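Local structure of exodeoxyribonuclease III (Methanosarcina mazei, 5J8N) at residues D104-N114 with K144-N153; G115-M126 with I170-R178. The protein probably cleaves DNA as a magnesium-dependent AP endonuclease and 3'-5' exonuclease of the exonuclease III family. The protein carries 3 engineered substitutions. One frame throughout, in Å; residues are numbered along the deposited sequence. Where two conformers were deposited one is given.

Contact 1. Residues D104-N114 with K144-N153; sequences DFVLLNIYFPN and KKLVICGDVN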
loop_
_atom_site.group_PDB
_atom_site.type_symbol
_atom_site.label_atom_id
_atom_site.label_comp_id
_atom_site.label_asym_id
_atom_site.label_seq_id
_atom_site.Cartn_x
_atom_site.Cartn_y
_atom_site.Cartn_z
ATOM N N ASP A 104 17.155 8.108 -4.332
ATOM C CA ASP A 104 17.675 6.953 -3.602
ATOM C C ASP A 104 16.894 5.655 -3.791
ATOM O O ASP A 104 17.372 4.583 -3.386
ATOM C CB ASP A 104 17.723 7.272 -2.107
ATOM C CG ASP A 104 18.748 8.358 -1.773
ATOM O OD1 ASP A 104 19.940 8.086 -1.991
ATOM O OD2 ASP A 104 18.307 9.435 -1.309
ATOM N N PHE A 105 15.723 5.695 -4.421
ATOM C CA PHE A 105 14.946 4.482 -4.591
ATOM C C PHE A 105 13.765 4.755 -5.477
ATOM O O PHE A 105 13.373 5.922 -5.658
ATOM C CB PHE A 105 14.434 3.913 -3.237
ATOM C CG PHE A 105 13.570 4.884 -2.429
ATOM C CD1 PHE A 105 14.188 5.803 -1.594
ATOM C CD2 PHE A 105 12.194 4.879 -2.539
ATOM C CE1 PHE A 105 13.421 6.705 -0.857
ATOM C CE2 PHE A 105 11.412 5.768 -1.770
ATOM C CZ PHE A 105 12.020 6.678 -0.943
ATOM N N VAL A 106 13.190 3.678 -5.982
ATOM C CA VAL A 106 11.935 3.683 -6.724
ATOM C C VAL A 106 10.781 3.337 -5.777
ATOM O O VAL A 106 10.881 2.314 -5.080
ATOM C CB VAL A 106 11.964 2.662 -7.853
ATOM C CG1 VAL A 106 10.613 2.549 -8.559
ATOM C CG2 VAL A 106 13.091 3.015 -8.884
ATOM N N LEU A 107 9.708 4.138 -5.770
ATOM C CA LEU A 107 8.547 3.861 -4.950
ATOM C C LEU A 107 7.364 3.430 -5.789
ATOM O O LEU A 107 6.965 4.148 -6.723
ATOM C CB LEU A 107 8.164 5.095 -4.171
ATOM C CG LEU A 107 6.914 4.987 -3.309
ATOM C CD1 LEU A 107 7.038 3.932 -2.172
ATOM C CD2 LEU A 107 6.602 6.363 -2.659
ATOM N N LEU A 108 6.819 2.266 -5.472
ATOM C CA LEU A 108 5.586 1.785 -6.127
ATOM C C LEU A 108 4.482 1.797 -5.096
ATOM O O LEU A 108 4.590 1.097 -4.076
ATOM C CB LEU A 108 5.773 0.356 -6.695
ATOM C CG LEU A 108 7.012 0.173 -7.613
ATOM C CD1 LEU A 108 7.043 -1.273 -8.109
ATOM C CD2 LEU A 108 7.050 1.193 -8.770
ATOM N N ASN A 109 3.431 2.558 -5.360
ATOM C CA ASN A 109 2.284 2.691 -4.485
ATOM C C ASN A 109 1.116 1.933 -5.120
ATOM O O ASN A 109 0.720 2.279 -6.238
ATOM C CB ASN A 109 1.985 4.178 -4.329
ATOM C CG ASN A 109 0.725 4.449 -3.505
ATOM O OD1 ASN A 109 0.252 3.541 -2.826
ATOM N ND2 ASN A 109 0.230 5.702 -3.502
ATOM N N ILE A 110 0.616 0.913 -4.456
ATOM C CA ILE A 110 -0.318 -0.024 -5.105
ATOM C C ILE A 110 -1.540 -0.366 -4.271
ATOM O O ILE A 110 -1.403 -0.665 -3.073
ATOM C CB ILE A 110 0.420 -1.348 -5.475
ATOM C CG1 ILE A 110 1.737 -1.034 -6.230
ATOM C CG2 ILE A 110 -0.489 -2.280 -6.312
ATOM C CD1 ILE A 110 2.553 -2.280 -6.559
ATOM N N TYR A 111 -2.694 -0.328 -4.910
ATOM C CA TYR A 111 -3.938 -0.836 -4.344
ATOM C C TYR A 111 -4.219 -2.163 -5.050
ATOM O O TYR A 111 -4.803 -2.200 -6.137
ATOM C CB TYR A 111 -5.095 0.183 -4.564
ATOM C CG TYR A 111 -6.423 -0.260 -4.061
ATOM C CD1 TYR A 111 -6.553 -0.900 -2.843
ATOM C CD2 TYR A 111 -7.563 -0.069 -4.825
ATOM C CE1 TYR A 111 -7.796 -1.370 -2.388
ATOM C CE2 TYR A 111 -8.831 -0.476 -4.336
ATOM C CZ TYR A 111 -8.916 -1.141 -3.115
ATOM O OH TYR A 111 -10.133 -1.585 -2.637
ATOM N N PHE A 112 -3.764 -3.257 -4.454
ATOM C CA PHE A 112 -3.933 -4.561 -5.139
ATOM C C PHE A 112 -5.413 -4.953 -5.109
ATOM O O PHE A 112 -6.151 -4.561 -4.181
ATOM C CB PHE A 112 -3.114 -5.632 -4.449
ATOM C CG PHE A 112 -1.620 -5.501 -4.647
ATOM C CD1 PHE A 112 -0.811 -4.781 -3.798
ATOM C CD2 PHE A 112 -1.034 -6.183 -5.704
ATOM C CE1 PHE A 112 0.586 -4.698 -4.017
ATOM C CE2 PHE A 112 0.330 -6.147 -5.922
ATOM C CZ PHE A 112 1.154 -5.404 -5.039
ATOM N N PRO A 113 -5.901 -5.664 -6.125
ATOM C CA PRO A 113 -7.333 -5.987 -6.186
ATOM C C PRO A 113 -7.838 -6.852 -5.033
ATOM O O PRO A 113 -7.126 -7.696 -4.503
ATOM C CB PRO A 113 -7.452 -6.760 -7.518
ATOM C CG PRO A 113 -6.187 -6.300 -8.312
ATOM C CD PRO A 113 -5.117 -6.159 -7.264
ATOM N N ASN A 114 -9.087 -6.589 -4.679
ATOM C CA ASN A 114 -9.757 -7.486 -3.799
ATOM C C ASN A 114 -10.476 -8.552 -4.599
ATOM O O ASN A 114 -11.132 -8.272 -5.603
ATOM C CB ASN A 114 -10.717 -6.735 -2.913
ATOM C CG ASN A 114 -11.301 -7.621 -1.875
ATOM O OD1 ASN A 114 -12.279 -8.328 -2.163
ATOM N ND2 ASN A 114 -10.681 -7.648 -0.677
ATOM N N LYS A 144 17.675 -1.260 -9.529
ATOM C CA LYS A 144 16.897 -0.320 -8.755
ATOM C C LYS A 144 16.792 -0.809 -7.330
ATOM O O LYS A 144 16.775 -2.020 -7.059
ATOM C CB LYS A 144 15.486 -0.150 -9.346
ATOM C CG LYS A 144 15.433 0.424 -10.741
ATOM C CD LYS A 144 16.160 1.715 -10.855
ATOM C CE LYS A 144 15.935 2.318 -12.236
ATOM N NZ LYS A 144 16.700 3.592 -12.444
ATOM N N LYS A 145 16.616 0.151 -6.416
ATOM C CA LYS A 145 16.218 -0.103 -5.010
ATOM C C LYS A 145 14.745 0.125 -4.962
ATOM O O LYS A 145 14.309 1.249 -5.245
ATOM C CB LYS A 145 16.993 0.837 -4.051
ATOM C CG LYS A 145 18.499 0.451 -3.919
ATOM C CD LYS A 145 19.405 1.641 -4.252
ATOM C CE LYS A 145 19.587 2.537 -3.024
ATOM N NZ LYS A 145 20.089 3.953 -3.300
ATOM N N LEU A 146 13.962 -0.892 -4.611
ATOM C CA LEU A 146 12.510 -0.824 -4.682
ATOM C C LEU A 146 11.871 -0.766 -3.335
ATOM O O LEU A 146 12.139 -1.608 -2.474
ATOM C CB LEU A 146 11.971 -2.069 -5.398
ATOM C CG LEU A 146 12.339 -2.053 -6.881
ATOM C CD1 LEU A 146 12.356 -3.452 -7.462
ATOM C CD2 LEU A 146 11.370 -1.172 -7.642
ATOM N N VAL A 147 10.947 0.181 -3.166
ATOM C CA VAL A 147 10.078 0.260 -2.006
ATOM C C VAL A 147 8.678 0.092 -2.575
ATOM O O VAL A 147 8.301 0.837 -3.497
ATOM C CB VAL A 147 10.211 1.614 -1.289
ATOM C CG1 VAL A 147 9.232 1.702 -0.122
ATOM C CG2 VAL A 147 11.587 1.782 -0.812
ATOM N N ILE A 148 7.913 -0.864 -2.065
ATOM C CA ILE A 148 6.569 -1.123 -2.542
ATOM C C ILE A 148 5.627 -1.031 -1.386
ATOM O O ILE A 148 5.697 -1.816 -0.437
ATOM C CB ILE A 148 6.450 -2.529 -3.181
ATOM C CG1 ILE A 148 7.482 -2.651 -4.320
ATOM C CG2 ILE A 148 5.034 -2.767 -3.696
ATOM C CD1 ILE A 148 8.525 -3.751 -4.064
ATOM N N CYS A 149 4.718 -0.070 -1.436
ATOM C CA CYS A 149 3.778 0.026 -0.294
ATOM C C CYS A 149 2.368 -0.092 -0.820
ATOM O O CYS A 149 2.025 0.334 -1.946
ATOM C CB CYS A 149 3.935 1.341 0.460
ATOM S SG CYS A 149 3.691 2.865 -0.489
ATOM N N GLY A 150 1.507 -0.565 0.078
ATOM C CA GLY A 150 0.086 -0.478 -0.215
ATOM C C GLY A 150 -0.663 -1.633 0.373
ATOM O O GLY A 150 -0.221 -2.339 1.298
ATOM N N ASP A 151 -1.883 -1.774 -0.142
ATOM C CA ASP A 151 -2.873 -2.719 0.356
ATOM C C ASP A 151 -2.803 -3.928 -0.532
ATOM O O ASP A 151 -3.259 -3.877 -1.688
ATOM C CB ASP A 151 -4.226 -2.034 0.326
ATOM C CG ASP A 151 -5.361 -2.912 0.693
ATOM O OD1 ASP A 151 -5.171 -4.075 1.078
ATOM O OD2 ASP A 151 -6.523 -2.414 0.594
ATOM N N VAL A 152 -2.213 -4.991 0.003
ATOM C CA VAL A 152 -2.029 -6.233 -0.754
ATOM C C VAL A 152 -3.345 -7.018 -0.767
ATOM O O VAL A 152 -3.516 -7.931 -1.583
ATOM C CB VAL A 152 -0.873 -7.007 -0.087
ATOM C CG1 VAL A 152 -0.667 -8.396 -0.700
ATOM C CG2 VAL A 152 0.407 -6.170 -0.192
ATOM N N ASN A 153 -4.269 -6.723 0.160
ATOM C CA ASN A 153 -5.548 -7.444 0.241
ATOM C C ASN A 153 -5.373 -8.937 0.504
ATOM O O ASN A 153 -6.293 -9.724 0.235
ATOM C CB ASN A 153 -6.436 -7.192 -1.006
ATOM C CG ASN A 153 -7.436 -6.083 -0.774
ATOM O OD1 ASN A 153 -8.154 -6.101 0.223
ATOM N ND2 ASN A 153 -7.424 -5.065 -1.637
HETATM O O HOH W 1 21.334 6.065 -2.255
#
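Tyr-111 and Asp-151 both turn CG away from their backbone N (chi1 178° and 175°), which lays their side chains alongside each other. Tyr-111 ends strand 106-111, and Asp-151 follows the turn at Gly-150 after strand 146-149. The two strands are parallel and belong to a beta-alpha-beta crossover in the DNase I-like sandwich. Asp-151 OD2 comes to the edge of the tyrosine ring, 3.4 Å from Tyr-111 CE1 and in the ring plane. The carboxylate is turned 45° against the ring. The hydrogen-bond partner of OD2 is Asn-10 ND2. Tyr-111 and Asp-151 are predicted active-site residues.

Asn-153, a predicted transition-state stabiliser, bonds to the loop that follows strand 106-111. Its ND2 donates to Phe-112 O at 2.9 Å, with the acceptor in the amide plane. With an alanine in place of Asn-153, Phe-112 O would probably lose its side-chain donor, and the loop beside the predicted active site would be likely to move more freely.

Backbone bonds run as a ladder from Val-106 N to Phe-112 N. The one from Asp-151 N to Ile-110 O is longer, at 3.2 Å. Gly-150 CA lies against the same oxygen, and a side chain there would strike it. Leu-108 and Ile-148 point the same way on one face of the sheet, with Val-106 and Leu-146. On the other face Leu-107 CD1 packs on Val-147 CG1 at 3.7 Å and on Cys-149 SG, against strand 33-37. Ile-110 CG2 sits over the centre of the Phe-112 ring.

At the start of the strands Lys-145 bends back. Its NZ donates to Asp-104 O at 2.8 Å, and a water links the same NZ to Asp-104 OD1, while Asp-104 OD2 bonds Tyr-4 OH.

Contact 2. Residues G115-M126 with I170-R178; sequences GKMSQERLGYKM and ISGFLPEER. Engineered in segment 115-126: Met-117 (natural residue Ala).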
loop_
_atom_site.group_PDB
_atom_site.type_symbol
_atom_site.label_atom_id
_atom_site.label_comp_id
_atom_site.label_asym_id
_atom_site.label_seq_id
_atom_site.Cartn_x
_atom_site.Cartn_y
_atom_site.Cartn_z
ATOM N N GLY A 115 -10.291 -9.801 -4.184
ATOM C CA GLY A 115 -10.789 -10.947 -4.907
ATOM C C GLY A 115 -12.095 -11.553 -4.399
ATOM O O GLY A 115 -12.524 -12.594 -4.864
ATOM N N LYS A 116 -12.725 -10.899 -3.425
ATOM C CA LYS A 116 -13.893 -11.523 -2.805
ATOM C C LYS A 116 -15.163 -11.561 -3.643
ATOM O O LYS A 116 -16.010 -12.431 -3.411
ATOM C CB LYS A 116 -14.236 -10.810 -1.484
ATOM C CG LYS A 116 -13.222 -11.154 -0.423
ATOM C CD LYS A 116 -13.536 -10.597 0.958
ATOM C CE LYS A 116 -13.535 -9.065 0.992
ATOM N NZ LYS A 116 -13.884 -8.507 2.351
ATOM N N MET A 117 -15.357 -10.622 -4.557
ATOM C CA MET A 117 -16.668 -10.464 -5.239
ATOM C C MET A 117 -17.046 -11.632 -6.099
ATOM O O MET A 117 -18.237 -11.966 -6.248
ATOM C CB MET A 117 -16.711 -9.258 -6.180
ATOM C CG MET A 117 -16.011 -8.071 -5.736
ATOM S SD MET A 117 -14.240 -8.257 -5.904
ATOM C CE MET A 117 -13.903 -6.949 -4.751
ATOM N N SER A 118 -16.054 -12.221 -6.752
ATOM C CA SER A 118 -16.308 -13.242 -7.750
ATOM C C SER A 118 -15.054 -14.022 -8.080
ATOM O O SER A 118 -13.927 -13.571 -7.833
ATOM C CB SER A 118 -16.853 -12.627 -9.058
ATOM O OG SER A 118 -15.895 -11.750 -9.666
ATOM N N GLN A 119 -15.243 -15.178 -8.683
ATOM C CA GLN A 119 -14.136 -15.949 -9.222
ATOM C C GLN A 119 -13.392 -15.116 -10.241
ATOM O O GLN A 119 -12.163 -15.152 -10.310
ATOM C CB GLN A 119 -14.640 -17.236 -9.879
ATOM C CG GLN A 119 -14.237 -18.494 -9.146
ATOM C CD GLN A 119 -12.749 -18.544 -8.838
ATOM O OE1 GLN A 119 -11.907 -18.123 -9.644
ATOM N NE2 GLN A 119 -12.414 -19.058 -7.656
ATOM N N GLU A 120 -14.113 -14.335 -11.031
ATOM C CA GLU A 120 -13.420 -13.610 -12.080
ATOM C C GLU A 120 -12.521 -12.542 -11.427
ATOM O O GLU A 120 -11.403 -12.268 -11.922
ATOM C CB GLU A 120 -14.407 -13.001 -13.067
ATOM C CG GLU A 120 -13.790 -12.093 -14.086
ATOM C CD GLU A 120 -14.280 -10.682 -13.947
ATOM O OE1 GLU A 120 -15.445 -10.479 -13.533
ATOM O OE2 GLU A 120 -13.479 -9.771 -14.224
ATOM N N ARG A 121 -12.960 -11.959 -10.311
ATOM C CA ARG A 121 -12.136 -10.933 -9.701
ATOM C C ARG A 121 -10.992 -11.564 -8.928
ATOM O O ARG A 121 -9.924 -10.971 -8.858
ATOM C CB ARG A 121 -12.925 -9.992 -8.783
ATOM C CG ARG A 121 -13.822 -9.034 -9.550
ATOM C CD ARG A 121 -13.059 -8.270 -10.631
ATOM N NE ARG A 121 -12.157 -7.303 -10.027
ATOM C CZ ARG A 121 -11.440 -6.417 -10.701
ATOM N NH1 ARG A 121 -11.455 -6.383 -12.025
ATOM N NH2 ARG A 121 -10.715 -5.568 -10.020
ATOM N N LEU A 122 -11.198 -12.771 -8.415
ATOM C CA LEU A 122 -10.066 -13.491 -7.814
ATOM C C LEU A 122 -9.017 -13.762 -8.935
ATOM O O LEU A 122 -7.813 -13.553 -8.714
ATOM C CB LEU A 122 -10.520 -14.809 -7.167
ATOM C CG LEU A 122 -9.367 -15.691 -6.654
ATOM C CD1 LEU A 122 -8.504 -14.937 -5.628
ATOM C CD2 LEU A 122 -9.918 -16.988 -6.050
ATOM N N GLY A 123 -9.471 -14.120 -10.118
ATOM C CA GLY A 123 -8.589 -14.380 -11.254
ATOM C C GLY A 123 -7.834 -13.114 -11.597
ATOM O O GLY A 123 -6.623 -13.155 -11.858
ATOM N N TYR A 124 -8.528 -11.986 -11.581
ATOM C CA TYR A 124 -7.935 -10.717 -11.923
ATOM C C TYR A 124 -6.876 -10.356 -10.900
ATOM O O TYR A 124 -5.790 -9.878 -11.248
ATOM C CB TYR A 124 -9.028 -9.623 -11.990
ATOM C CG TYR A 124 -8.535 -8.240 -12.398
ATOM C CD1 TYR A 124 -8.536 -7.859 -13.749
ATOM C CD2 TYR A 124 -8.118 -7.309 -11.466
ATOM C CE1 TYR A 124 -8.088 -6.597 -14.110
ATOM C CE2 TYR A 124 -7.688 -6.050 -11.825
ATOM C CZ TYR A 124 -7.683 -5.701 -13.154
ATOM O OH TYR A 124 -7.244 -4.447 -13.473
ATOM N N LYS A 125 -7.200 -10.517 -9.616
ATOM C CA LYS A 125 -6.239 -10.292 -8.544
ATOM C C LYS A 125 -4.949 -11.115 -8.754
ATOM O O LYS A 125 -3.846 -10.565 -8.659
ATOM C CB LYS A 125 -6.876 -10.642 -7.186
ATOM C CG LYS A 125 -5.949 -10.465 -6.005
ATOM C CD LYS A 125 -6.673 -10.877 -4.720
ATOM C CE LYS A 125 -5.759 -10.596 -3.514
ATOM N NZ LYS A 125 -6.408 -11.085 -2.249
ATOM N N MET A 126 -5.099 -12.401 -9.039
ATOM C CA MET A 126 -3.914 -13.243 -9.235
ATOM C C MET A 126 -3.135 -12.816 -10.491
ATOM O O MET A 126 -1.891 -12.830 -10.484
ATOM C CB MET A 126 -4.320 -14.692 -9.294
ATOM C CG MET A 126 -4.974 -15.239 -8.026
ATOM S SD MET A 126 -3.986 -15.046 -6.523
ATOM C CE MET A 126 -2.595 -16.090 -6.901
ATOM N N ILE A 170 -11.893 -17.737 2.212
ATOM C CA ILE A 170 -12.193 -16.345 1.872
ATOM C C ILE A 170 -11.010 -15.691 1.182
ATOM O O ILE A 170 -9.901 -15.724 1.716
ATOM C CB ILE A 170 -12.525 -15.504 3.141
ATOM C CG1 ILE A 170 -13.731 -16.090 3.886
ATOM C CG2 ILE A 170 -12.746 -13.993 2.794
ATOM C CD1 ILE A 170 -14.948 -16.202 3.032
ATOM N N SER A 171 -11.222 -15.097 0.008
ATOM C CA SER A 171 -10.160 -14.302 -0.631
ATOM C C SER A 171 -9.628 -13.258 0.346
ATOM O O SER A 171 -10.398 -12.508 0.970
ATOM C CB SER A 171 -10.686 -13.638 -1.922
ATOM O OG SER A 171 -9.633 -12.796 -2.473
ATOM N N GLY A 172 -8.301 -13.231 0.491
ATOM C CA GLY A 172 -7.662 -12.535 1.595
ATOM C C GLY A 172 -6.805 -13.535 2.362
ATOM O O GLY A 172 -5.794 -13.165 2.954
ATOM N N PHE A 173 -7.246 -14.784 2.389
ATOM C CA PHE A 173 -6.479 -15.786 3.105
ATOM C C PHE A 173 -6.535 -17.140 2.409
ATOM O O PHE A 173 -6.473 -18.174 3.072
ATOM C CB PHE A 173 -6.955 -15.916 4.574
ATOM C CG PHE A 173 -5.904 -16.510 5.484
ATOM C CD1 PHE A 173 -4.636 -15.918 5.564
ATOM C CD2 PHE A 173 -6.150 -17.670 6.219
ATOM C CE1 PHE A 173 -3.611 -16.498 6.330
ATOM C CE2 PHE A 173 -5.117 -18.262 7.031
ATOM C CZ PHE A 173 -3.862 -17.640 7.069
ATOM N N LEU A 174 -6.675 -17.124 1.079
ATOM C CA LEU A 174 -6.643 -18.375 0.316
ATOM C C LEU A 174 -5.242 -18.915 0.178
ATOM O O LEU A 174 -4.295 -18.138 0.019
ATOM C CB LEU A 174 -7.252 -18.192 -1.075
ATOM C CG LEU A 174 -8.739 -17.778 -1.092
ATOM C CD1 LEU A 174 -9.102 -17.381 -2.514
ATOM C CD2 LEU A 174 -9.644 -18.934 -0.692
ATOM N N PRO A 175 -5.088 -20.248 0.210
ATOM C CA PRO A 175 -3.730 -20.774 0.018
ATOM C C PRO A 175 -3.003 -20.196 -1.205
ATOM O O PRO A 175 -1.798 -19.866 -1.089
ATOM C CB PRO A 175 -3.967 -22.301 -0.115
ATOM C CG PRO A 175 -5.172 -22.550 0.823
ATOM C CD PRO A 175 -6.065 -21.319 0.530
ATOM N N GLU A 176 -3.657 -20.035 -2.349
ATOM C CA GLU A 176 -2.977 -19.578 -3.541
ATOM C C GLU A 176 -2.512 -18.123 -3.432
ATOM O O GLU A 176 -1.497 -17.727 -4.011
ATOM C CB GLU A 176 -3.885 -19.776 -4.756
ATOM C CG GLU A 176 -5.278 -19.144 -4.572
ATOM C CD GLU A 176 -6.370 -20.110 -4.061
ATOM O OE1 GLU A 176 -7.525 -19.985 -4.563
ATOM O OE2 GLU A 176 -6.123 -21.007 -3.198
ATOM N N GLU A 177 -3.257 -17.309 -2.697
ATOM C CA GLU A 177 -2.851 -15.929 -2.487
ATOM C C GLU A 177 -1.603 -15.859 -1.579
ATOM O O GLU A 177 -0.645 -15.085 -1.835
ATOM C CB GLU A 177 -3.985 -15.135 -1.878
ATOM C CG GLU A 177 -5.193 -15.056 -2.791
ATOM C CD GLU A 177 -6.418 -14.543 -2.069
ATOM O OE1 GLU A 177 -6.670 -14.974 -0.919
ATOM O OE2 GLU A 177 -7.122 -13.694 -2.664
ATOM N N ARG A 178 -1.649 -16.632 -0.493
ATOM C CA ARG A 178 -0.527 -16.722 0.444
ATOM C C ARG A 178 0.701 -17.271 -0.284
ATOM O O ARG A 178 1.823 -16.771 -0.044
ATOM C CB ARG A 178 -0.915 -17.606 1.613
ATOM C CG ARG A 178 -2.118 -17.030 2.409
ATOM C CD ARG A 178 -2.628 -18.053 3.402
ATOM N NE ARG A 178 -1.571 -18.354 4.384
ATOM C CZ ARG A 178 -1.581 -19.406 5.192
ATOM N NH1 ARG A 178 -2.587 -20.299 5.161
ATOM N NH2 ARG A 178 -0.576 -19.571 6.048
HETATM O O HOH W 2 -8.979 -10.276 -1.699
#
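Lys-125 NZ forms a salt bridge with Glu-177 OE2 at 2.7 Å. The lysine chain is fully extended from CB to NZ, with CG opposite the backbone N (chi1 179°), and it meets OE2 from above the carboxylate plane. Ser-171 OG donates to the same oxygen at 2.7 Å, using the syn lone pair of OE2. OE2 is thus gripped by two donors from different directions.

Side-chain packing flanks the bridge. Leu-122 CD2 meets Leu-174 CD1 tip to tip at 3.7 Å, and Leu-122 CD1 is a methyl beside the carboxylate oxygen Glu-177 OE2. Met-126 crosses Glu-177 at about a right angle, with SD on CG. Ser-171 OG is 3.3 Å from Gly-115 CA, too close for a side chain at that glycine.

One water ties the site together. It accepts from Gly-115 N and Lys-125 NZ and donates to Ser-171 OG. Lys-125 NZ also bonds Asn-153 O and Thr-154 OG1.

The carboxylate itself is held by the chain before its helix. Glu-177 OE1 accepts Gly-172 N at 2.8 Å and Leu-174 N at 2.9 Å. On the other segment, Ser-118 OG accepts from Arg-121 N and caps helix 119-141. Leu-174 is the N-cap of helix 175-186, and its N bonded to the glutamate three residues on is the glutamate half of a capping box.

Overall arrangement
Contacts 1 and 2 have centres 19 Å apart and join through Lys-125. Its NZ is 2.8 Å from Asn-153 O, a probable hydrogen bond, and its CD packs on Pro-113 O at 3.2 Å. Pro-113 CG also touches Tyr-124 CE2. Contact 2 thus backs the loop that carries Asn-153. Helix 119-141, which opens in contact 2, is the crossover between the two strands of contact 1. The magnesium ion, bound by Asn-12 and Glu-38, lies about 4 Å from the nearest side-chain atom of Tyr-111 and about 9 Å from that of Lys-116. The end of contact 1 that holds Tyr-111, Asp-151 and Asn-153 lines the predicted active site, and contact 2 is a layer further out.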